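PDB 2V5I: salmonella typhimurium DB7155 bacteriophage DET7 tailspike from Bacteriophage, which is the receptor-binding tailspike of phage Det7 and probably binds and hydrolyses the O-antigen on the surface of its Salmonella host. Local coordinates for residues G107-D112 against S284-G289. Sequence-based numbering, arbitrary orientation.
Sequences GKWITD and SPVWDG
Trp109 makes the whole contact from the side of 107-112, meeting Ser284, Pro285 and Val286. Its CG lies anti to its own carbonyl carbon (chi1 -76°), and the six-membered end of the indole reaches the loop at 284-286. There CH2 comes 3.4 Å from Ser284 O, and CZ2 lies 3.5 Å from Pro285 O. Both carbonyls approach the ring obliquely, and neither forms a hydrogen bond with it. Ser284 O is buried here and has no hydrogen-bond partner. Val286 packs at the edge of the ring, near its plane, with CG2 3.7 Å from Trp109 CH2. The pyrrole end is held separately, since Trp109 NE1 donates to Asn331 O. Asn331 ND2 also bonds Ser284 OG, so one residue ties together both sides of the contact. Further along, Ile110 packs on Leu115 and Val116 of helix 113-117, and Asp112 caps the N-terminus of that helix, its OD2 accepting a hydrogen bond from Leu115 N. The loop carrying Trp109 belongs to the long excursion between strands 85-92 and 156-161. Its indole packs against the parallel beta-helix of the P22 tailspike family, at the loop linking strand 280-283 to strand 290-291.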
# COMPACT_ATOMS: atom_id res chain seq x y z
N GLY A 107 -23.42 6.72 16.31
CA GLY A 107 -22.09 7.12 15.81
C GLY A 107 -22.12 8.18 14.70
O GLY A 107 -21.09 8.57 14.18
N LYS A 108 -23.31 8.61 14.32
CA LYS A 108 -23.44 9.62 13.27
C LYS A 108 -23.12 11.02 13.75
O LYS A 108 -23.41 11.39 14.88
CB LYS A 108 -24.85 9.63 12.67
CG LYS A 108 -25.40 8.28 12.23
CD LYS A 108 -24.42 7.51 11.40
CE LYS A 108 -24.95 6.12 10.98
NZ LYS A 108 -24.25 5.64 9.72
N TRP A 109 -22.61 11.84 12.85
CA TRP A 109 -22.32 13.24 13.16
C TRP A 109 -23.62 13.96 13.51
O TRP A 109 -24.66 13.77 12.85
CB TRP A 109 -21.68 13.93 11.94
CG TRP A 109 -20.24 13.60 11.71
CD1 TRP A 109 -19.71 12.88 10.67
CD2 TRP A 109 -19.15 14.07 12.47
NE1 TRP A 109 -18.34 12.81 10.81
CE2 TRP A 109 -17.96 13.53 11.91
CE3 TRP A 109 -19.06 14.83 13.63
CZ2 TRP A 109 -16.68 13.81 12.44
CZ3 TRP A 109 -17.81 15.14 14.16
CH2 TRP A 109 -16.62 14.59 13.55
N ILE A 110 -23.54 14.83 14.52
CA ILE A 110 -24.58 15.83 14.81
C ILE A 110 -24.06 17.15 14.33
O ILE A 110 -23.01 17.63 14.79
CB ILE A 110 -24.86 15.90 16.32
CG1 ILE A 110 -25.23 14.53 16.86
CG2 ILE A 110 -25.95 16.91 16.63
CD1 ILE A 110 -25.43 14.43 18.40
N THR A 111 -24.81 17.78 13.42
CA THR A 111 -24.33 19.03 12.81
C THR A 111 -25.18 20.27 13.15
O THR A 111 -24.70 21.39 12.99
CB THR A 111 -24.23 18.90 11.27
OG1 THR A 111 -25.53 18.61 10.75
CG2 THR A 111 -23.24 17.79 10.91
N ASP A 112 -26.39 20.04 13.64
CA ASP A 112 -27.30 21.14 13.98
C ASP A 112 -26.89 21.77 15.31
O ASP A 112 -26.77 21.07 16.32
CB ASP A 112 -28.71 20.63 14.08
CG ASP A 112 -29.68 21.71 14.52
OD1 ASP A 112 -30.11 22.50 13.64
OD2 ASP A 112 -29.99 21.79 15.74
N SER A 284 -12.76 10.09 11.95
CA SER A 284 -13.78 11.03 12.45
C SER A 284 -13.25 12.36 13.01
O SER A 284 -13.76 12.79 14.03
CB SER A 284 -14.60 10.32 13.51
OG SER A 284 -15.23 9.15 12.94
N PRO A 285 -12.27 13.02 12.36
CA PRO A 285 -11.93 14.39 12.83
C PRO A 285 -13.03 15.39 12.44
O PRO A 285 -13.69 15.23 11.44
CB PRO A 285 -10.65 14.72 12.06
CG PRO A 285 -10.87 14.01 10.80
CD PRO A 285 -11.48 12.67 11.17
N VAL A 286 -13.21 16.36 13.31
CA VAL A 286 -14.17 17.46 13.07
C VAL A 286 -13.75 18.32 11.86
O VAL A 286 -14.61 18.76 11.07
CB VAL A 286 -14.43 18.26 14.35
CG1 VAL A 286 -15.31 19.47 14.06
CG2 VAL A 286 -15.03 17.41 15.42
N TRP A 287 -12.45 18.59 11.71
CA TRP A 287 -11.96 19.27 10.55
C TRP A 287 -11.30 18.26 9.59
O TRP A 287 -12.04 17.52 8.94
CB TRP A 287 -11.04 20.40 10.97
CG TRP A 287 -11.84 21.52 11.63
CD1 TRP A 287 -12.44 21.51 12.88
CD2 TRP A 287 -12.16 22.80 11.04
NE1 TRP A 287 -13.09 22.72 13.08
CE2 TRP A 287 -12.94 23.51 11.99
CE3 TRP A 287 -11.88 23.41 9.81
CZ2 TRP A 287 -13.42 24.81 11.76
CZ3 TRP A 287 -12.37 24.72 9.59
CH2 TRP A 287 -13.11 25.40 10.57
N ASP A 288 -9.98 18.17 9.52
CA ASP A 288 -9.30 17.41 8.45
C ASP A 288 -8.68 16.13 9.02
O ASP A 288 -8.31 16.12 10.21
CB ASP A 288 -8.19 18.23 7.80
CG ASP A 288 -8.70 19.46 7.05
OD1 ASP A 288 -9.92 19.76 7.06
OD2 ASP A 288 -7.80 20.06 6.39
N GLY A 289 -8.47 15.11 8.19
CA GLY A 289 -7.72 13.95 8.65
C GLY A 289 -6.25 14.40 8.80
O GLY A 289 -5.65 14.33 9.86